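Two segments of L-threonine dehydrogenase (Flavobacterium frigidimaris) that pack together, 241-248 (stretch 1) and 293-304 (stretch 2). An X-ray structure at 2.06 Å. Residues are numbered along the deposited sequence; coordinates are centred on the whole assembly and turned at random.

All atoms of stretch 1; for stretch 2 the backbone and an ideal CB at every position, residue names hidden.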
ATOM      1  N   ASN A 241     -10.980  12.301   2.533  1.00 11.24           N
ATOM      2  CA  ASN A 241     -10.402  12.962   3.691  1.00 12.19           C
ATOM      3  C   ASN A 241     -11.673  13.409   4.423  1.00 12.33           C
ATOM      4  O   ASN A 241     -12.682  13.708   3.781  1.00 11.29           O
ATOM      5  CB  ASN A 241      -9.586  14.192   3.270  1.00 13.48           C
ATOM      6  CG  ASN A 241      -8.084  13.927   3.234  1.00 12.95           C
ATOM      7  OD1 ASN A 241      -7.629  12.804   3.441  1.00 15.53           O
ATOM      8  ND2 ASN A 241      -7.312  14.971   2.968  1.00 10.73           N
ATOM      9  N   LEU A 242     -11.637  13.437   5.748  1.00 12.29           N
ATOM     10  CA  LEU A 242     -12.795  13.845   6.536  1.00 12.02           C
ATOM     11  C   LEU A 242     -12.291  14.621   7.749  1.00 12.62           C
ATOM     12  O   LEU A 242     -11.422  14.148   8.476  1.00 11.91           O
ATOM     13  CB  LEU A 242     -13.582  12.613   7.001  1.00 11.06           C
ATOM     14  CG  LEU A 242     -14.948  12.889   7.636  1.00 12.00           C
ATOM     15  CD1 LEU A 242     -15.976  13.142   6.538  1.00 11.83           C
ATOM     16  CD2 LEU A 242     -15.380  11.697   8.484  1.00 12.10           C
ATOM     17  N   ALA A 243     -12.832  15.810   7.975  1.00 13.28           N
ATOM     18  CA  ALA A 243     -12.369  16.615   9.095  1.00 13.48           C
ATOM     19  C   ALA A 243     -13.474  17.292   9.888  1.00 13.24           C
ATOM     20  O   ALA A 243     -14.600  17.452   9.412  1.00 12.92           O
ATOM     21  CB  ALA A 243     -11.384  17.662   8.596  1.00 13.29           C
ATOM     22  N   ALA A 244     -13.124  17.684  11.108  1.00 13.67           N
ATOM     23  CA  ALA A 244     -14.032  18.378  12.009  1.00 13.77           C
ATOM     24  C   ALA A 244     -13.205  19.283  12.922  1.00 14.42           C
ATOM     25  O   ALA A 244     -13.294  20.505  12.833  1.00 15.31           O
ATOM     26  CB  ALA A 244     -14.835  17.373  12.840  1.00 12.77           C
ATOM     27  N   MET A 245     -12.383  18.676  13.777  1.00 14.55           N
ATOM     28  CA  MET A 245     -11.549  19.431  14.711  1.00 15.52           C
ATOM     29  C   MET A 245     -10.072  19.076  14.642  1.00 14.70           C
ATOM     30  O   MET A 245      -9.679  18.070  14.059  1.00 14.74           O
ATOM     31  CB  MET A 245     -11.978  19.171  16.158  1.00 14.66           C
ATOM     32  CG  MET A 245     -13.461  19.121  16.419  1.00 17.68           C
ATOM     33  SD  MET A 245     -13.727  18.660  18.144  1.00 17.47           S
ATOM     34  CE  MET A 245     -13.631  16.863  18.036  1.00 19.83           C
ATOM     35  N   SER A 246      -9.272  19.917  15.287  1.00 15.09           N
ATOM     36  CA  SER A 246      -7.832  19.740  15.411  1.00 13.92           C
ATOM     37  C   SER A 246      -7.492  20.480  16.692  1.00 13.79           C
ATOM     38  O   SER A 246      -7.828  21.659  16.846  1.00 12.99           O
ATOM     39  CB  SER A 246      -7.069  20.352  14.226  1.00 15.40           C
ATOM     40  OG  SER A 246      -6.988  19.445  13.133  1.00 17.19           O
ATOM     41  N   PHE A 247      -6.864  19.772  17.625  1.00 12.93           N
ATOM     42  CA  PHE A 247      -6.486  20.358  18.900  1.00 11.79           C
ATOM     43  C   PHE A 247      -5.358  19.580  19.561  1.00 12.43           C
ATOM     44  O   PHE A 247      -5.052  18.456  19.172  1.00 11.47           O
ATOM     45  CB  PHE A 247      -7.711  20.437  19.834  1.00 12.06           C
ATOM     46  CG  PHE A 247      -8.350  19.094  20.153  1.00  9.56           C
ATOM     47  CD1 PHE A 247      -7.743  18.201  21.036  1.00 11.58           C
ATOM     48  CD2 PHE A 247      -9.577  18.746  19.593  1.00 11.21           C
ATOM     49  CE1 PHE A 247      -8.352  16.976  21.360  1.00 10.41           C
ATOM     50  CE2 PHE A 247     -10.198  17.525  19.906  1.00 10.19           C
ATOM     51  CZ  PHE A 247      -9.580  16.639  20.792  1.00 12.53           C
ATOM     52  N   THR A 248      -4.729  20.197  20.553  1.00 12.89           N
ATOM     53  CA  THR A 248      -3.633  19.582  21.291  1.00 12.88           C
ATOM     54  C   THR A 248      -4.169  19.125  22.641  1.00 12.71           C
ATOM     55  O   THR A 248      -5.281  19.487  23.031  1.00 13.23           O
ATOM     56  CB  THR A 248      -2.516  20.604  21.577  1.00 13.23           C
ATOM     57  OG1 THR A 248      -3.064  21.683  22.346  1.00 14.72           O
ATOM     58  CG2 THR A 248      -1.929  21.157  20.285  1.00 11.92           C
ATOM     59  N   UNK A 293     -21.753  16.856   0.234  1.00 16.07           N
ATOM     60  CA  UNK A 293     -22.198  17.792   1.262  1.00 17.85           C
ATOM     61  C   UNK A 293     -21.826  17.485   2.703  1.00 17.05           C
ATOM     62  O   UNK A 293     -22.628  17.708   3.610  1.00 16.02           O
ATOM     63  CB  UNK A 293     -23.722  17.900   1.185  1.00 17.85           C
ATOM     64  N   UNK A 294     -20.619  16.981   2.930  1.00 16.81           N
ATOM     65  CA  UNK A 294     -20.198  16.701   4.294  1.00 15.60           C
ATOM     66  C   UNK A 294     -20.094  18.006   5.077  1.00 16.45           C
ATOM     67  O   UNK A 294     -19.618  19.011   4.557  1.00 15.63           O
ATOM     68  CB  UNK A 294     -18.863  15.953   4.308  1.00 15.60           C
ATOM     69  N   UNK A 295     -20.549  17.976   6.326  1.00 16.79           N
ATOM     70  CA  UNK A 295     -20.481  19.123   7.224  1.00 19.08           C
ATOM     71  C   UNK A 295     -20.497  18.636   8.673  1.00 18.56           C
ATOM     72  O   UNK A 295     -21.397  17.900   9.072  1.00 19.40           O
ATOM     73  CB  UNK A 295     -21.639  20.088   6.963  1.00 19.08           C
ATOM     74  N   UNK A 296     -19.494  19.028   9.455  1.00 17.52           N
ATOM     75  CA  UNK A 296     -19.423  18.614  10.854  1.00 17.08           C
ATOM     76  C   UNK A 296     -20.240  19.566  11.714  1.00 17.08           C
ATOM     77  O   UNK A 296     -20.464  20.713  11.334  1.00 17.17           O
ATOM     78  CB  UNK A 296     -17.972  18.566  11.337  1.00 17.08           C
ATOM     79  N   UNK A 297     -20.694  19.091  12.869  1.00 17.14           N
ATOM     80  CA  UNK A 297     -21.504  19.925  13.749  1.00 17.34           C
ATOM     81  C   UNK A 297     -20.836  20.261  15.082  1.00 16.54           C
ATOM     82  O   UNK A 297     -21.077  21.330  15.642  1.00 15.90           O
ATOM     83  CB  UNK A 297     -22.838  19.226  14.019  1.00 17.34           C
ATOM     84  N   UNK A 298     -19.989  19.367  15.586  1.00 15.48           N
ATOM     85  CA  UNK A 298     -19.325  19.603  16.869  1.00 14.13           C
ATOM     86  C   UNK A 298     -17.901  20.148  16.798  1.00 14.50           C
ATOM     87  O   UNK A 298     -17.095  19.697  15.988  1.00 13.62           O
ATOM     88  CB  UNK A 298     -19.299  18.291  17.656  1.00 14.13           C
ATOM     89  N   UNK A 299     -17.600  21.124  17.653  1.00 13.86           N
ATOM     90  CA  UNK A 299     -16.250  21.662  17.738  1.00 14.24           C
ATOM     91  C   UNK A 299     -15.781  21.265  19.136  1.00 13.97           C
ATOM     92  O   UNK A 299     -16.528  20.611  19.864  1.00 12.41           O
ATOM     93  CB  UNK A 299     -16.198  23.173  17.503  1.00 14.24           C
ATOM     94  N   UNK A 300     -14.565  21.640  19.516  1.00 13.13           N
ATOM     95  CA  UNK A 300     -14.043  21.272  20.831  1.00 13.33           C
ATOM     96  C   UNK A 300     -14.972  21.609  22.004  1.00 14.10           C
ATOM     97  O   UNK A 300     -15.203  20.770  22.876  1.00 14.67           O
ATOM     98  CB  UNK A 300     -12.698  21.968  21.046  1.00 13.33           C
ATOM     99  N   UNK A 301     -15.499  22.829  22.022  1.00 13.64           N
ATOM    100  CA  UNK A 301     -16.395  23.268  23.088  1.00 15.65           C
ATOM    101  C   UNK A 301     -17.702  22.475  23.192  1.00 14.33           C
ATOM    102  O   UNK A 301     -18.083  22.048  24.281  1.00 14.96           O
ATOM    103  CB  UNK A 301     -16.726  24.748  22.883  1.00 15.65           C
ATOM    104  N   UNK A 302     -18.397  22.283  22.073  1.00 13.71           N
ATOM    105  CA  UNK A 302     -19.657  21.542  22.105  1.00 14.21           C
ATOM    106  C   UNK A 302     -19.453  20.052  22.380  1.00 14.31           C
ATOM    107  O   UNK A 302     -20.307  19.404  22.987  1.00 14.04           O
ATOM    108  CB  UNK A 302     -20.399  21.723  20.779  1.00 14.21           C
ATOM    109  N   UNK A 303     -18.329  19.501  21.936  1.00 14.64           N
ATOM    110  CA  UNK A 303     -18.069  18.092  22.191  1.00 15.99           C
ATOM    111  C   UNK A 303     -17.745  17.870  23.661  1.00 14.79           C
ATOM    112  O   UNK A 303     -18.217  16.910  24.270  1.00 15.87           O
ATOM    113  CB  UNK A 303     -16.924  17.587  21.310  1.00 15.99           C
ATOM    114  N   UNK A 304     -16.925  18.750  24.227  1.00 13.38           N
ATOM    115  CA  UNK A 304     -16.546  18.635  25.630  1.00 13.09           C
ATOM    116  C   UNK A 304     -17.790  18.690  26.513  1.00 12.75           C
ATOM    117  O   UNK A 304     -17.932  17.910  27.452  1.00 12.45           O
ATOM    118  CB  UNK A 304     -15.563  19.742  26.017  1.00 13.09           C
TER

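Position 293 has a positive phi (61°), a conformation that glycine, asparagine and aspartate tolerate best. The residue is Asp293, the first to leave helical geometry after a helix.

At position 294 the CA-to-CB bond points toward stretch 1, and the ideal CB lies 4.6 Å from Leu242 CD1. With 8.2 Å between the CA atoms of 242 and 294, a large side chain can bridge the gap. Leu242 offers a methyl group and Ala243 a carbonyl oxygen; a long aliphatic chain could meet the first, but an aromatic residue with a donor would serve both. Trp294 does so. Its five-membered ring lies under Leu242 CD1, which sits 3.4 Å from the ring centroid and 9° off the normal, a CH-pi contact, while at the ring edge NE1 donates a hydrogen bond to Ala243 O (3.1 Å, 157°).

The CB at position 295 points away from stretch 1, which suits a polar or charged side chain; Lys295 makes no contact with it.

Position 296 turns back toward stretch 1 where the CA traces run close, with Ala244 CA 5.5 Å from 296 CA. The ideal CB is 3.7 Å from Ala244 CB and 4.0 Å from Ala243 O. The small alanine leaves room for a flat ring, though serine or threonine would also be reasonable. His296, with chi1 in the p well, lays its ring against Ala244, whose CA stands 3.8 Å from the ring centroid, 16° off the normal.

Position 297 again points away, and many residues would suit; it is Thr297. At 298 the CB is directed sideways and has nothing of stretch 1 within 5.5 Å, so stretch 1 hardly constrains the choice. The ring of Phe298 leads away, but its backbone O lies 3.7 Å from Met245 CG.

Position 299 immediately precedes a helix and its CB points away from stretch 1, favouring a capping residue: Asp, Asn, Ser or Thr. Asp299 OD2 accepts from the backbone N of 302 at 2.9 Å.

At position 300 the ideal CB is 4.5 Å from Met245 SD and 4.7 Å from Phe247 CD2, an apolar setting for a leucine, isoleucine or methionine. Leu300 places CD1 over one face of the Phe247 ring, 4.1 Å from Phe247 CD2.

Position 301 points away, so polar or charged residues would suit; Glu301 makes no contact with stretch 1. Position 302 is out of reach, and a small polar residue would suit the first helical turn; Ser302 OG donates to Asp299 OD2 at 2.7 Å.

Position 303 faces stretch 1, with its ideal CB 4.6 Å from Met245 SD. A long apolar chain, leucine or methionine, would fit. Met303 SD meets Met245 CE at 3.4 Å, and its CE approaches Phe247 CE2 at 4.1 Å.

Position 304 is out of reach, and many helix-compatible residues would do; Thr304 OG1 donates to Leu300 O at 2.8 Å.

Stretch 2 293-304: DWKHTFDLESMT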
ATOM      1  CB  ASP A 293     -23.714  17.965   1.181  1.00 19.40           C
ATOM      2  CG  ASP A 293     -24.150  18.698  -0.068  1.00 26.96           C
ATOM      3  OD1 ASP A 293     -23.685  19.840  -0.268  1.00 31.74           O
ATOM      4  OD2 ASP A 293     -24.954  18.133  -0.842  1.00 35.66           O
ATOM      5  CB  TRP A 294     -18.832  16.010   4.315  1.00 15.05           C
ATOM      6  CG  TRP A 294     -18.178  16.043   5.677  1.00 13.07           C
ATOM      7  CD1 TRP A 294     -16.936  16.522   5.978  1.00 12.95           C
ATOM      8  CD2 TRP A 294     -18.742  15.590   6.916  1.00 14.65           C
ATOM      9  NE1 TRP A 294     -16.688  16.395   7.322  1.00 12.78           N
ATOM     10  CE2 TRP A 294     -17.779  15.827   7.925  1.00 13.11           C
ATOM     11  CE3 TRP A 294     -19.967  15.008   7.274  1.00 13.05           C
ATOM     12  CZ2 TRP A 294     -18.002  15.503   9.269  1.00 13.23           C
ATOM     13  CZ3 TRP A 294     -20.188  14.685   8.613  1.00 15.35           C
ATOM     14  CH2 TRP A 294     -19.208  14.935   9.593  1.00 13.73           C
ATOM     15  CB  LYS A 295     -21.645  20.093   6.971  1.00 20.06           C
ATOM     16  CG  LYS A 295     -22.974  19.459   6.540  1.00 26.83           C
ATOM     17  CD  LYS A 295     -23.603  18.561   7.606  1.00 32.46           C
ATOM     18  CE  LYS A 295     -23.469  17.083   7.242  1.00 32.89           C
ATOM     19  NZ  LYS A 295     -24.071  16.187   8.273  1.00 32.73           N
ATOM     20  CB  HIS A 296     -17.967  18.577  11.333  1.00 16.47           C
ATOM     21  CG  HIS A 296     -17.308  19.921  11.398  1.00 17.38           C
ATOM     22  ND1 HIS A 296     -17.179  20.631  12.573  1.00 15.82           N
ATOM     23  CD2 HIS A 296     -16.724  20.676  10.437  1.00 16.03           C
ATOM     24  CE1 HIS A 296     -16.543  21.764  12.334  1.00 15.80           C
ATOM     25  NE2 HIS A 296     -16.256  21.815  11.045  1.00 18.59           N
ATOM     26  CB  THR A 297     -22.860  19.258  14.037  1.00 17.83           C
ATOM     27  OG1 THR A 297     -22.648  18.049  14.773  1.00 22.87           O
ATOM     28  CG2 THR A 297     -23.575  18.915  12.734  1.00 16.93           C
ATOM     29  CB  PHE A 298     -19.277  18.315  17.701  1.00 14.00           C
ATOM     30  CG  PHE A 298     -20.623  17.821  18.150  1.00 14.57           C
ATOM     31  CD1 PHE A 298     -21.427  17.073  17.299  1.00 13.42           C
ATOM     32  CD2 PHE A 298     -21.086  18.106  19.430  1.00 15.91           C
ATOM     33  CE1 PHE A 298     -22.678  16.614  17.719  1.00 13.88           C
ATOM     34  CE2 PHE A 298     -22.336  17.651  19.859  1.00 14.70           C
ATOM     35  CZ  PHE A 298     -23.130  16.906  19.001  1.00 14.63           C
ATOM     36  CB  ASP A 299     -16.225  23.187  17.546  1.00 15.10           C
ATOM     37  CG  ASP A 299     -17.099  23.933  18.544  1.00 16.57           C
ATOM     38  OD1 ASP A 299     -17.188  25.172  18.420  1.00 20.25           O
ATOM     39  OD2 ASP A 299     -17.695  23.302  19.437  1.00 18.40           O
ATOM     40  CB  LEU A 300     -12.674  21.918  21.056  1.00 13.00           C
ATOM     41  CG  LEU A 300     -12.029  21.613  22.411  1.00 13.19           C
ATOM     42  CD1 LEU A 300     -11.983  20.098  22.634  1.00 11.81           C
ATOM     43  CD2 LEU A 300     -10.627  22.213  22.458  1.00 13.15           C
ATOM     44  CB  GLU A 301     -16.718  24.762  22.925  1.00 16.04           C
ATOM     45  CG  GLU A 301     -17.857  25.256  23.822  1.00 19.11           C
ATOM     46  CD  GLU A 301     -18.093  26.756  23.711  1.00 21.08           C
ATOM     47  OE1 GLU A 301     -18.120  27.282  22.577  1.00 27.90           O
ATOM     48  OE2 GLU A 301     -18.265  27.408  24.762  1.00 29.83           O
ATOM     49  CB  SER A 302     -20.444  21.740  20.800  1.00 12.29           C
ATOM     50  OG  SER A 302     -19.665  21.422  19.661  1.00 14.60           O
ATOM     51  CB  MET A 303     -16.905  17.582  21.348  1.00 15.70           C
ATOM     52  CG  MET A 303     -16.435  16.210  21.793  1.00 19.15           C
ATOM     53  SD  MET A 303     -15.012  15.626  20.908  1.00 20.76           S
ATOM     54  CE  MET A 303     -13.700  16.581  21.723  1.00 22.30           C
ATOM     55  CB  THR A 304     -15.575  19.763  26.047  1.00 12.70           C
ATOM     56  OG1 THR A 304     -14.351  19.634  25.312  1.00 13.45           O
ATOM     57  CG2 THR A 304     -15.269  19.679  27.540  1.00 13.14           C
TER
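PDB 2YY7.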